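Phthiocerol/phenolphthiocerol synthesis polyketide synthase type I PpsC (Mycobacterium tuberculosis, PDB 5NJI) probably dehydrates beta-hydroxyacyl intermediates through its dehydratase domain during assembly of phthiocerol and phenolphthiocerol lipids, and here holds a twelve-carbon enoyl-CoA. Local coordinates at residues Q192-L197 / L233-A238; F222-V227 / V270-D275; V227-A232 / P306-D311. The protein carries 1 engineered substitution. All blocks are in the same frame, centred on the assembly; numbering follows the deposited sequence. Where two conformers were deposited one is given.

Contact 1 (Q192-L197 / L233-A238); sequences QGIVGL and LQTLGA. With 8Z2 (~{S}-[2-[3-[[(2~{R})-4-[[[(2~{R},3~{S},4~{R},5~{R})-5-(6-aminopurin-9-yl)-4-oxidanyl-3-phosphonooxy-oxolan-2-yl]methoxy-oxidanyl-phosphoryl]oxy-oxidanyl-phosphoryl]oxy-3,3-dimethyl-2-oxidanyl-butanoyl]amino]propanoylamino]ethyl] (~{E})-dodec-2-enethioate), chain B.
Ile194 and Leu197 of strand 194-200 stand over residues 233-238, where helix 226-234 passes into a 3-10 turn, Ile194 CA lying 7.8 Å from Thr235 CA and Leu197 CA 8.0 Å from Ala238 CA, with no hydrogen bond between the segments. The long branch of Ile194 runs past the Gln234 side chain in the opposite direction, its chi2 of 180° carrying CD1 out until it rests 3.6 Å from Gln234 CB. Thr235 CG2 lies 4.2 Å from Ile194 CD1. Further along, Ala238 CB sits in the fork of Leu197, 3.8 Å from CD1 and 3.9 Å from CD2. The Gln234 amide is held by residues beyond the contact: OE1 takes a hydrogen bond from Tyr177 OH, which also pairs with Ile194 N, and NE2 gives one to Phe191 O. Roughly opposite Ile194, the acyl chain of the CoA ester runs past the turn, with its CA6 3.8 Å from Gln234 CA and its CA9 3.7 Å from Gly237 N. This is one hot-dog of the double hot-dog fold of polyketide synthase dehydratases, a helix wrapped by antiparallel strands, with the end of that helix forming one wall of the acyl tunnel.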
loop_
_atom_site.group_PDB
_atom_site.type_symbol
_atom_site.label_atom_id
_atom_site.label_comp_id
_atom_site.label_asym_id
_atom_site.label_seq_id
_atom_site.Cartn_x
_atom_site.Cartn_y
_atom_site.Cartn_z
ATOM N N GLN A 192 -0.340 -13.639 -0.881
ATOM C CA GLN A 192 -1.472 -14.363 -1.458
ATOM C C GLN A 192 -2.590 -14.477 -0.423
ATOM O O GLN A 192 -2.939 -15.554 0.076
ATOM C CB GLN A 192 -1.016 -15.725 -1.963
ATOM C CG GLN A 192 -0.144 -15.641 -3.226
ATOM C CD GLN A 192 0.505 -16.969 -3.581
ATOM O OE1 GLN A 192 0.026 -18.022 -3.169
ATOM N NE2 GLN A 192 1.614 -16.925 -4.327
ATOM N N GLY A 193 -3.171 -13.322 -0.122
ATOM C CA GLY A 193 -4.190 -13.202 0.897
ATOM C C GLY A 193 -5.624 -13.215 0.424
ATOM O O GLY A 193 -6.521 -13.217 1.260
ATOM N N ILE A 194 -5.880 -13.238 -0.873
ATOM C CA ILE A 194 -7.253 -13.350 -1.349
ATOM C C ILE A 194 -7.635 -14.827 -1.337
ATOM O O ILE A 194 -7.032 -15.642 -2.042
ATOM C CB ILE A 194 -7.405 -12.722 -2.737
ATOM C CG1 ILE A 194 -7.280 -11.196 -2.592
ATOM C CG2 ILE A 194 -8.747 -13.074 -3.336
ATOM C CD1 ILE A 194 -7.393 -10.422 -3.853
ATOM N N VAL A 195 -8.629 -15.176 -0.526
ATOM C CA VAL A 195 -9.031 -16.570 -0.370
ATOM C C VAL A 195 -10.457 -16.818 -0.814
ATOM O O VAL A 195 -10.865 -17.985 -0.903
ATOM C CB VAL A 195 -8.818 -17.074 1.075
ATOM C CG1 VAL A 195 -7.355 -17.061 1.379
ATOM C CG2 VAL A 195 -9.584 -16.242 2.088
ATOM N N GLY A 196 -11.209 -15.779 -1.111
ATOM C CA GLY A 196 -12.494 -15.922 -1.770
ATOM C C GLY A 196 -12.739 -14.683 -2.590
ATOM O O GLY A 196 -12.270 -13.596 -2.246
ATOM N N LEU A 197 -13.475 -14.840 -3.684
ATOM C CA LEU A 197 -13.556 -13.767 -4.651
ATOM C C LEU A 197 -14.880 -13.856 -5.392
ATOM O O LEU A 197 -15.356 -14.955 -5.674
ATOM C CB LEU A 197 -12.356 -13.855 -5.603
ATOM C CG LEU A 197 -12.041 -12.712 -6.553
ATOM C CD1 LEU A 197 -11.863 -11.397 -5.796
ATOM C CD2 LEU A 197 -10.786 -13.056 -7.317
ATOM N N LEU A 233 -5.695 -4.040 -2.348
ATOM C CA LEU A 233 -5.592 -3.506 -3.710
ATOM C C LEU A 233 -5.713 -4.584 -4.779
ATOM O O LEU A 233 -6.190 -4.304 -5.882
ATOM C CB LEU A 233 -4.253 -2.785 -3.893
ATOM C CG LEU A 233 -3.984 -1.580 -2.996
ATOM C CD1 LEU A 233 -2.575 -1.070 -3.258
ATOM C CD2 LEU A 233 -5.022 -0.483 -3.242
ATOM N N GLN A 234 -5.263 -5.808 -4.486
ATOM C CA GLN A 234 -5.326 -6.891 -5.454
ATOM C C GLN A 234 -6.750 -7.136 -5.917
ATOM O O GLN A 234 -6.952 -7.648 -7.020
ATOM C CB GLN A 234 -4.771 -8.169 -4.848
ATOM C CG GLN A 234 -3.282 -8.179 -4.609
ATOM C CD GLN A 234 -2.885 -9.352 -3.746
ATOM O OE1 GLN A 234 -3.633 -10.311 -3.612
ATOM N NE2 GLN A 234 -1.711 -9.269 -3.121
ATOM N N THR A 235 -7.734 -6.784 -5.088
ATOM C CA THR A 235 -9.137 -6.967 -5.445
ATOM C C THR A 235 -9.478 -6.240 -6.735
ATOM O O THR A 235 -10.388 -6.656 -7.461
ATOM C CB THR A 235 -10.038 -6.460 -4.318
ATOM O OG1 THR A 235 -9.943 -5.043 -4.237
ATOM C CG2 THR A 235 -9.645 -7.024 -2.991
ATOM N N LEU A 236 -8.770 -5.148 -7.034
ATOM C CA LEU A 236 -9.049 -4.380 -8.239
ATOM C C LEU A 236 -8.788 -5.198 -9.489
ATOM O O LEU A 236 -9.390 -4.921 -10.531
ATOM C CB LEU A 236 -8.206 -3.110 -8.252
ATOM C CG LEU A 236 -8.543 -2.145 -7.119
ATOM C CD1 LEU A 236 -7.516 -1.016 -7.107
ATOM C CD2 LEU A 236 -9.969 -1.580 -7.216
ATOM N N GLY A 237 -7.958 -6.233 -9.381
ATOM C CA GLY A 237 -7.670 -7.126 -10.484
ATOM C C GLY A 237 -8.830 -8.002 -10.894
ATOM O O GLY A 237 -8.757 -8.636 -11.951
ATOM N N ALA A 238 -9.880 -8.065 -10.087
ATOM C CA ALA A 238 -11.040 -8.888 -10.402
ATOM C C ALA A 238 -12.228 -8.072 -10.876
ATOM O O ALA A 238 -13.278 -8.651 -11.162
ATOM C CB ALA A 238 -11.444 -9.725 -9.189
HETATM C C2 8Z2 B . 6.345 15.512 -9.241
HETATM C C4 8Z2 B . 7.045 14.343 -11.146
HETATM C C5 8Z2 B . 8.163 15.031 -11.149
HETATM C C6 8Z2 B . 8.390 15.956 -10.251
HETATM C C8 8Z2 B . 8.264 13.718 -12.804
HETATM C C10 8Z2 B . -4.750 -4.662 -11.651
HETATM C C11 8Z2 B . -5.855 -4.108 -12.456
HETATM C C12 8Z2 B . -5.590 -4.300 -13.901
HETATM N N9 8Z2 B . 7.136 13.484 -12.140
HETATM N N7 8Z2 B . 8.907 14.624 -12.145
HETATM N N3 8Z2 B . 6.114 14.564 -10.200
HETATM N N1 8Z2 B . 7.507 16.228 -9.289
HETATM N N6 8Z2 B . 9.544 16.561 -10.383
HETATM C "C1'" 8Z2 B . 5.739 12.700 -12.065
HETATM C "C2'" 8Z2 B . 4.886 13.679 -12.778
HETATM O "O2'" 8Z2 B . 3.800 13.685 -11.860
HETATM C "C3'" 8Z2 B . 4.700 12.983 -14.224
HETATM O "O3'" 8Z2 B . 4.321 14.009 -15.186
HETATM C "C4'" 8Z2 B . 3.932 11.647 -13.578
HETATM O "O4'" 8Z2 B . 4.964 11.367 -12.522
HETATM C "C5'" 8Z2 B . 3.653 10.322 -14.269
HETATM O "O5'" 8Z2 B . 4.757 9.613 -14.692
HETATM P P1 8Z2 B . 5.814 10.075 -15.616
HETATM O O11 8Z2 B . 6.709 10.657 -14.622
HETATM O O12 8Z2 B . 5.503 11.221 -16.507
HETATM O O6 8Z2 B . 6.557 8.816 -16.496
HETATM P P2 8Z2 B . 8.039 8.313 -16.100
HETATM O O21 8Z2 B . 8.813 9.323 -15.151
HETATM O O22 8Z2 B . 9.058 7.898 -16.975
HETATM O O7 8Z2 B . 7.476 6.999 -15.309
HETATM C CPA 8Z2 B . 6.152 6.436 -15.313
HETATM C CPB 8Z2 B . 6.275 5.209 -14.369
HETATM C CP8 8Z2 B . 6.800 5.738 -13.023
HETATM C CP7 8Z2 B . 4.969 4.513 -14.166
HETATM C CP9 8Z2 B . 7.277 4.233 -14.977
HETATM O OP3 8Z2 B . 5.863 6.641 -12.585
HETATM C CP6 8Z2 B . 7.026 4.651 -11.940
HETATM O OP2 8Z2 B . 7.810 3.798 -12.153
HETATM N NP2 8Z2 B . 6.471 4.835 -10.752
HETATM C CP5 8Z2 B . 6.617 3.978 -9.597
HETATM C CP4 8Z2 B . 5.484 2.970 -9.561
HETATM C CP3 8Z2 B . 5.686 2.067 -8.323
HETATM O OP1 8Z2 B . 6.764 1.932 -7.854
HETATM N NP1 8Z2 B . 4.637 1.451 -7.834
HETATM C CP2 8Z2 B . 4.704 0.628 -6.664
HETATM C CP1 8Z2 B . 5.300 -0.703 -6.954
HETATM S S 8Z2 B . 4.217 -1.688 -8.035
HETATM P P3 8Z2 B . 5.521 15.280 -15.399
HETATM O O31 8Z2 B . 6.949 14.379 -15.446
HETATM O O32 8Z2 B . 5.791 16.127 -14.311
HETATM O O33 8Z2 B . 5.505 16.125 -16.597
HETATM C CA1 8Z2 B . 3.093 -2.089 -7.073
HETATM C CA2 8Z2 B . 2.045 -2.966 -7.649
HETATM O OA1 8Z2 B . 2.953 -1.799 -5.927
HETATM C CA3 8Z2 B . 0.909 -3.339 -6.779
HETATM C CA4 8Z2 B . -0.150 -4.171 -7.376
HETATM C CA5 8Z2 B . -1.375 -4.289 -6.505
HETATM C CA6 8Z2 B . -2.444 -5.107 -7.213
HETATM C CA7 8Z2 B . -3.164 -4.276 -8.299
HETATM C CA8 8Z2 B . -3.882 -5.138 -9.318
HETATM C CA9 8Z2 B . -4.900 -4.372 -10.205
#

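Contact 2 (F222-V227 / V270-D275); sequences FMLHPV and VHVYGD
Leu224 reaches across to strand 262-272 with both its methyls, and this is the apolar part of the contact. In the conformer described, one of two modelled, CG is anti to the backbone N (chi1 -178°), which swings the branch over Val272: CD1 lies 3.8 Å from Val272 CG2, while CD2 comes within 4.2 Å of Val270 CG1. The two valines, two residues apart and so on the same face of the strand, thus offer their methyls to a single leucine.

The polar link is made by water. One molecule donates to Met223 O at 2.6 Å and to Gly274 O at 2.8 Å, tying two backbone carbonyls that do not meet directly; Gln91 NE2 also bonds to Met223 O. A second water is held less firmly, giving a hydrogen bond to Asp275 OD1 and accepting a weak one from His225 N.

The third kind is local to 222-227. His225 is the N-cap of the helix: its ND1 accepts from Val227 N at 3.2 Å, nearly in the ring plane, while NE2 reaches Ala215 O, a pairing consistent with the proton on NE2. Phe222 CD2 sits over the centre of one imidazole face.

The loop is pinned from helix 70-84, where the Glu75 carboxylate takes Met223 N and Leu224 N, one on each oxygen, and Leu78 touches Leu224. Leu224 reaches the valines from two residues ahead of helix 226-234; Leu308 of strand 306-317 packs on both valines and Ile95 of strand 93-100 on Val270.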
loop_
_atom_site.group_PDB
_atom_site.type_symbol
_atom_site.label_atom_id
_atom_site.label_comp_id
_atom_site.label_asym_id
_atom_site.label_seq_id
_atom_site.Cartn_x
_atom_site.Cartn_y
_atom_site.Cartn_z
ATOM N N PHE A 222 4.193 -1.402 12.685
ATOM C CA PHE A 222 3.481 -0.842 11.539
ATOM C C PHE A 222 2.238 -0.075 11.972
ATOM O O PHE A 222 1.449 -0.556 12.792
ATOM C CB PHE A 222 3.059 -1.930 10.551
ATOM C CG PHE A 222 4.199 -2.634 9.856
ATOM C CD1 PHE A 222 5.430 -2.032 9.689
ATOM C CD2 PHE A 222 4.012 -3.902 9.333
ATOM C CE1 PHE A 222 6.458 -2.686 9.034
ATOM C CE2 PHE A 222 5.020 -4.558 8.686
ATOM C CZ PHE A 222 6.258 -3.951 8.534
ATOM N N MET A 223 2.033 1.025 11.298
ATOM C CA MET A 223 0.838 1.831 11.451
ATOM C C MET A 223 -0.222 1.170 10.509
ATOM O O MET A 223 -1.345 0.914 10.876
ATOM C CB MET A 223 0.992 3.316 11.051
ATOM C CG MET A 223 1.961 4.134 11.865
ATOM S SD MET A 223 1.287 4.362 13.478
ATOM C CE MET A 223 -0.097 5.380 13.082
ATOM N N LEU A 224 0.234 0.769 9.406
ATOM C CA LEU A 224 -0.577 0.215 8.296
ATOM C C LEU A 224 0.206 -0.954 7.698
ATOM O O LEU A 224 1.317 -0.790 7.458
ATOM C CB LEU A 224 -0.787 1.336 7.187
ATOM C CG LEU A 224 -1.601 1.216 5.891
ATOM C CD1 LEU A 224 -3.039 0.817 6.184
ATOM C CD2 LEU A 224 -1.568 2.467 4.995
ATOM N N HIS A 225 -0.199 -2.088 7.818
ATOM C CA HIS A 225 0.544 -3.275 7.386
ATOM C C HIS A 225 0.582 -3.272 5.820
ATOM O O HIS A 225 -0.399 -3.444 5.247
ATOM C CB HIS A 225 -0.056 -4.624 7.924
ATOM C CG HIS A 225 0.888 -5.789 7.834
ATOM N ND1 HIS A 225 1.580 -6.094 6.694
ATOM C CD2 HIS A 225 1.301 -6.689 8.762
ATOM C CE1 HIS A 225 2.364 -7.126 6.919
ATOM N NE2 HIS A 225 2.210 -7.508 8.163
ATOM N N PRO A 226 1.740 -3.089 5.203
ATOM C CA PRO A 226 1.806 -2.995 3.765
ATOM C C PRO A 226 1.251 -4.235 3.007
ATOM O O PRO A 226 0.710 -4.156 1.983
ATOM C CB PRO A 226 3.320 -2.830 3.480
ATOM C CG PRO A 226 3.892 -2.360 4.703
ATOM C CD PRO A 226 3.040 -2.809 5.827
ATOM N N VAL A 227 1.495 -5.400 3.571
ATOM C CA VAL A 227 1.099 -6.614 2.819
ATOM C C VAL A 227 -0.416 -6.678 2.795
ATOM O O VAL A 227 -1.056 -6.969 1.881
ATOM C CB VAL A 227 1.646 -7.954 3.429
ATOM C CG1 VAL A 227 1.171 -9.143 2.682
ATOM C CG2 VAL A 227 3.150 -7.862 3.570
ATOM N N VAL A 270 -5.911 8.162 1.634
ATOM C CA VAL A 270 -5.733 6.892 2.322
ATOM C C VAL A 270 -6.120 7.109 3.778
ATOM O O VAL A 270 -5.449 7.845 4.510
ATOM C CB VAL A 270 -4.303 6.353 2.199
ATOM C CG1 VAL A 270 -4.192 5.032 2.930
ATOM C CG2 VAL A 270 -3.925 6.183 0.755
ATOM N N HIS A 271 -7.225 6.487 4.188
ATOM C CA HIS A 271 -7.762 6.605 5.531
ATOM C C HIS A 271 -7.588 5.293 6.272
ATOM O O HIS A 271 -7.926 4.229 5.738
ATOM C CB HIS A 271 -9.243 6.977 5.481
ATOM C CG HIS A 271 -9.533 8.138 4.596
ATOM N ND1 HIS A 271 -9.428 9.443 5.027
ATOM C CD2 HIS A 271 -9.918 8.197 3.302
ATOM C CE1 HIS A 271 -9.742 10.257 4.035
ATOM N NE2 HIS A 271 -10.039 9.526 2.975
ATOM N N VAL A 272 -7.063 5.369 7.495
ATOM C CA VAL A 272 -6.794 4.206 8.323
ATOM C C VAL A 272 -7.502 4.416 9.651
ATOM O O VAL A 272 -7.205 5.370 10.379
ATOM C CB VAL A 272 -5.291 3.979 8.542
ATOM C CG1 VAL A 272 -5.076 2.626 9.163
ATOM C CG2 VAL A 272 -4.543 4.116 7.227
ATOM N N TYR A 273 -8.449 3.542 9.955
ATOM C CA TYR A 273 -9.280 3.728 11.132
ATOM C C TYR A 273 -8.981 2.744 12.240
ATOM O O TYR A 273 -9.465 2.938 13.362
ATOM C CB TYR A 273 -10.764 3.628 10.746
ATOM C CG TYR A 273 -11.172 4.619 9.682
ATOM C CD1 TYR A 273 -11.089 5.989 9.899
ATOM C CD2 TYR A 273 -11.664 4.187 8.452
ATOM C CE1 TYR A 273 -11.448 6.889 8.913
ATOM C CE2 TYR A 273 -12.008 5.071 7.475
ATOM C CZ TYR A 273 -11.935 6.416 7.707
ATOM O OH TYR A 273 -12.319 7.255 6.684
ATOM N N GLY A 274 -8.238 1.688 11.954
ATOM C CA GLY A 274 -7.845 0.723 12.953
ATOM C C GLY A 274 -6.761 -0.179 12.408
ATOM O O GLY A 274 -6.155 0.110 11.377
ATOM N N ASP A 275 -6.530 -1.281 13.117
ATOM C CA ASP A 275 -5.514 -2.258 12.741
ATOM C C ASP A 275 -6.004 -3.054 11.535
ATOM O O ASP A 275 -6.891 -3.909 11.659
ATOM C CB ASP A 275 -5.209 -3.164 13.932
ATOM C CG ASP A 275 -4.199 -4.254 13.608
ATOM O OD1 ASP A 275 -3.755 -4.365 12.445
ATOM O OD2 ASP A 275 -3.833 -5.014 14.529
HETATM O O HOH W 1 -3.583 -0.382 10.521
HETATM O O HOH W 2 -1.767 -2.764 10.441
#

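Contact 3 (V227-A232 / P306-D311). With 8Z2 (~{S}-[2-[3-[[(2~{R})-4-[[[(2~{R},3~{S},4~{R},5~{R})-5-(6-aminopurin-9-yl)-4-oxidanyl-3-phosphonooxy-oxolan-2-yl]methoxy-oxidanyl-phosphoryl]oxy-oxidanyl-phosphoryl]oxy-3,3-dimethyl-2-oxidanyl-butanoyl]amino]propanoylamino]ethyl] (~{E})-dodec-2-enethioate), chain B.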
loop_
_atom_site.group_PDB
_atom_site.type_symbol
_atom_site.label_atom_id
_atom_site.label_comp_id
_atom_site.label_asym_id
_atom_site.label_seq_id
_atom_site.Cartn_x
_atom_site.Cartn_y
_atom_site.Cartn_z
ATOM N N VAL A 227 1.495 -5.400 3.571
ATOM C CA VAL A 227 1.099 -6.614 2.819
ATOM C C VAL A 227 -0.416 -6.678 2.795
ATOM O O VAL A 227 -1.056 -6.969 1.881
ATOM C CB VAL A 227 1.646 -7.954 3.429
ATOM C CG1 VAL A 227 1.171 -9.143 2.682
ATOM C CG2 VAL A 227 3.150 -7.862 3.570
ATOM N N MET A 228 -1.002 -6.373 3.938
ATOM C CA MET A 228 -2.469 -6.250 4.013
ATOM C C MET A 228 -3.321 -5.147 3.017
ATOM O O MET A 228 -4.168 -5.389 2.308
ATOM C CB MET A 228 -3.077 -6.099 5.452
ATOM C CG MET A 228 -4.534 -6.407 5.557
ATOM S SD MET A 228 -4.670 -8.226 5.559
ATOM C CE MET A 228 -6.252 -8.571 6.220
ATOM N N MET A 229 -2.636 -4.003 2.994
ATOM C CA MET A 229 -3.020 -2.959 2.076
ATOM C C MET A 229 -2.847 -3.504 0.621
ATOM O O MET A 229 -3.682 -3.339 -0.164
ATOM C CB MET A 229 -2.253 -1.631 2.201
ATOM C CG MET A 229 -2.662 -0.606 1.177
ATOM S SD MET A 229 -1.910 0.935 1.653
ATOM C CE MET A 229 -2.322 1.923 0.261
ATOM N N ASP A 230 -1.709 -4.128 0.301
ATOM C CA ASP A 230 -1.551 -4.649 -1.042
ATOM C C ASP A 230 -2.621 -5.686 -1.361
ATOM O O ASP A 230 -3.161 -5.693 -2.471
ATOM C CB ASP A 230 -0.158 -5.253 -1.236
ATOM C CG ASP A 230 0.119 -5.572 -2.698
ATOM O OD1 ASP A 230 0.417 -4.621 -3.459
ATOM O OD2 ASP A 230 -0.003 -6.755 -3.102
ATOM N N ILE A 231 -2.920 -6.582 -0.409
ATOM C CA ILE A 231 -3.953 -7.597 -0.613
ATOM C C ILE A 231 -5.284 -6.932 -0.912
ATOM O O ILE A 231 -6.005 -7.326 -1.837
ATOM C CB ILE A 231 -4.040 -8.527 0.617
ATOM C CG1 ILE A 231 -2.821 -9.440 0.698
ATOM C CG2 ILE A 231 -5.324 -9.383 0.578
ATOM C CD1 ILE A 231 -2.591 -10.020 2.108
ATOM N N ALA A 232 -5.615 -5.883 -0.168
ATOM C CA ALA A 232 -6.836 -5.138 -0.471
ATOM C C ALA A 232 -6.825 -4.594 -1.897
ATOM O O ALA A 232 -7.830 -4.680 -2.606
ATOM C CB ALA A 232 -7.026 -4.002 0.529
ATOM N N PRO A 306 -15.198 -0.334 8.768
ATOM C CA PRO A 306 -14.114 0.031 7.843
ATOM C C PRO A 306 -12.813 0.248 8.593
ATOM O O PRO A 306 -12.758 0.967 9.590
ATOM C CB PRO A 306 -14.620 1.324 7.191
ATOM C CG PRO A 306 -16.094 1.315 7.404
ATOM C CD PRO A 306 -16.323 0.614 8.693
ATOM N N LEU A 307 -11.764 -0.400 8.106
ATOM C CA LEU A 307 -10.437 -0.268 8.668
ATOM C C LEU A 307 -9.529 0.546 7.776
ATOM O O LEU A 307 -8.669 1.274 8.270
ATOM C CB LEU A 307 -9.805 -1.653 8.865
ATOM C CG LEU A 307 -10.592 -2.642 9.719
ATOM C CD1 LEU A 307 -9.930 -4.015 9.670
ATOM C CD2 LEU A 307 -10.666 -2.133 11.143
ATOM N N LEU A 308 -9.677 0.371 6.466
ATOM C CA LEU A 308 -8.868 1.056 5.466
ATOM C C LEU A 308 -9.802 1.521 4.364
ATOM O O LEU A 308 -10.581 0.721 3.832
ATOM C CB LEU A 308 -7.796 0.129 4.873
ATOM C CG LEU A 308 -6.969 0.710 3.739
ATOM C CD1 LEU A 308 -6.031 1.751 4.273
ATOM C CD2 LEU A 308 -6.205 -0.395 3.036
ATOM N N VAL A 309 -9.745 2.796 4.009
ATOM C CA VAL A 309 -10.465 3.298 2.847
ATOM C C VAL A 309 -9.452 4.021 1.985
ATOM O O VAL A 309 -8.818 4.968 2.458
ATOM C CB VAL A 309 -11.610 4.252 3.230
ATOM C CG1 VAL A 309 -12.251 4.866 1.990
ATOM C CG2 VAL A 309 -12.639 3.525 4.065
ATOM N N VAL A 310 -9.290 3.582 0.736
ATOM C CA VAL A 310 -8.471 4.295 -0.242
ATOM C C VAL A 310 -9.407 4.966 -1.236
ATOM O O VAL A 310 -10.061 4.284 -2.038
ATOM C CB VAL A 310 -7.496 3.354 -0.960
ATOM C CG1 VAL A 310 -6.623 4.143 -1.923
ATOM C CG2 VAL A 310 -6.665 2.616 0.036
ATOM N N ASP A 311 -9.457 6.307 -1.209
ATOM C CA ASP A 311 -10.394 7.044 -2.060
ATOM C C ASP A 311 -10.024 6.942 -3.537
ATOM O O ASP A 311 -10.905 6.801 -4.395
ATOM C CB ASP A 311 -10.442 8.526 -1.652
ATOM C CG ASP A 311 -11.052 8.783 -0.270
ATOM O OD1 ASP A 311 -11.777 7.935 0.290
ATOM O OD2 ASP A 311 -10.817 9.901 0.246
HETATM C C2 8Z2 B . 6.345 15.512 -9.241
HETATM C C4 8Z2 B . 7.045 14.343 -11.146
HETATM C C5 8Z2 B . 8.163 15.031 -11.149
HETATM C C6 8Z2 B . 8.390 15.956 -10.251
HETATM C C8 8Z2 B . 8.264 13.718 -12.804
HETATM C C10 8Z2 B . -4.750 -4.662 -11.651
HETATM C C11 8Z2 B . -5.855 -4.108 -12.456
HETATM C C12 8Z2 B . -5.590 -4.300 -13.901
HETATM N N9 8Z2 B . 7.136 13.484 -12.140
HETATM N N7 8Z2 B . 8.907 14.624 -12.145
HETATM N N3 8Z2 B . 6.114 14.564 -10.200
HETATM N N1 8Z2 B . 7.507 16.228 -9.289
HETATM N N6 8Z2 B . 9.544 16.561 -10.383
HETATM C "C1'" 8Z2 B . 5.739 12.700 -12.065
HETATM C "C2'" 8Z2 B . 4.886 13.679 -12.778
HETATM O "O2'" 8Z2 B . 3.800 13.685 -11.860
HETATM C "C3'" 8Z2 B . 4.700 12.983 -14.224
HETATM O "O3'" 8Z2 B . 4.321 14.009 -15.186
HETATM C "C4'" 8Z2 B . 3.932 11.647 -13.578
HETATM O "O4'" 8Z2 B . 4.964 11.367 -12.522
HETATM C "C5'" 8Z2 B . 3.653 10.322 -14.269
HETATM O "O5'" 8Z2 B . 4.757 9.613 -14.692
HETATM P P1 8Z2 B . 5.814 10.075 -15.616
HETATM O O11 8Z2 B . 6.709 10.657 -14.622
HETATM O O12 8Z2 B . 5.503 11.221 -16.507
HETATM O O6 8Z2 B . 6.557 8.816 -16.496
HETATM P P2 8Z2 B . 8.039 8.313 -16.100
HETATM O O21 8Z2 B . 8.813 9.323 -15.151
HETATM O O22 8Z2 B . 9.058 7.898 -16.975
HETATM O O7 8Z2 B . 7.476 6.999 -15.309
HETATM C CPA 8Z2 B . 6.152 6.436 -15.313
HETATM C CPB 8Z2 B . 6.275 5.209 -14.369
HETATM C CP8 8Z2 B . 6.800 5.738 -13.023
HETATM C CP7 8Z2 B . 4.969 4.513 -14.166
HETATM C CP9 8Z2 B . 7.277 4.233 -14.977
HETATM O OP3 8Z2 B . 5.863 6.641 -12.585
HETATM C CP6 8Z2 B . 7.026 4.651 -11.940
HETATM O OP2 8Z2 B . 7.810 3.798 -12.153
HETATM N NP2 8Z2 B . 6.471 4.835 -10.752
HETATM C CP5 8Z2 B . 6.617 3.978 -9.597
HETATM C CP4 8Z2 B . 5.484 2.970 -9.561
HETATM C CP3 8Z2 B . 5.686 2.067 -8.323
HETATM O OP1 8Z2 B . 6.764 1.932 -7.854
HETATM N NP1 8Z2 B . 4.637 1.451 -7.834
HETATM C CP2 8Z2 B . 4.704 0.628 -6.664
HETATM C CP1 8Z2 B . 5.300 -0.703 -6.954
HETATM S S 8Z2 B . 4.217 -1.688 -8.035
HETATM P P3 8Z2 B . 5.521 15.280 -15.399
HETATM O O31 8Z2 B . 6.949 14.379 -15.446
HETATM O O32 8Z2 B . 5.791 16.127 -14.311
HETATM O O33 8Z2 B . 5.505 16.125 -16.597
HETATM C CA1 8Z2 B . 3.093 -2.089 -7.073
HETATM C CA2 8Z2 B . 2.045 -2.966 -7.649
HETATM O OA1 8Z2 B . 2.953 -1.799 -5.927
HETATM C CA3 8Z2 B . 0.909 -3.339 -6.779
HETATM C CA4 8Z2 B . -0.150 -4.171 -7.376
HETATM C CA5 8Z2 B . -1.375 -4.289 -6.505
HETATM C CA6 8Z2 B . -2.444 -5.107 -7.213
HETATM C CA7 8Z2 B . -3.164 -4.276 -8.299
HETATM C CA8 8Z2 B . -3.882 -5.138 -9.318
HETATM C CA9 8Z2 B . -4.900 -4.372 -10.205
#
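Met229 and Leu308 make the close part of this contact. The two side chains meet at about a right angle, Leu308 CD2 sitting 4.0 Å from Met229 CG and 4.2 Å from Met229 CA, so the leucine methyl presses against the root of the methionine. Around this point the packing slackens. Ala232, one turn on, brings its CB only to 4.5 Å from the same Leu308 CD2, and the fully stretched methionine (chi1 178°, chi2 170°) carries CE past the leucine to stand 4.4 Å from Val310 CG2. The spacing fits the backbones: the axes of helix 227-232 and strand 306-310 approach to 10.4 Å at a signed angle of -62°, and a classic bulge at Leu307 and Leu308, both opposite Leu299, interrupts the strand's regular pairing.

The loose margins are buried too, covered by Phe267 beside Met229 and by Val270 and Val272 beside Leu308. Asp230 leaves the helix on another side, its OD1 3.5 Å from CA5 of the ligand and 3.6 Å from CA3, the beta carbon of the enoyl chain. Its OD2 is hydrogen-bonded to Gln234 NE2, and weakly to His187 NE2. The chemistry therefore divides by side: greasy, unbonded packing seats the helix on the sheet, while its polar residue is turned to the acyl chain close to its enoyl end, as in the DxxxQ motif of polyketide synthase dehydratases.

Helix 226-234 links all three contacts: contact 2 lies just ahead of its start, contact 3 packs its middle and contact 1 its end. Contacts 2 and 3 share Val227, have centres about 7 Å apart, and are joined through their strands, where Tyr273 N lies 2.8 Å from Leu307 O, a probable hydrogen bond. Contact 1, its centre about 11 Å from that of contact 3, touches it where Gly193 CA packs 3.8 Å from Ile231 CD1; it lies about 17 Å, centre to centre, from contact 2. Contacts 1 and 3 both border the acyl chain, at different points along it, whereas the Val270 side chain of contact 2 remains about 12 Å from the ligand.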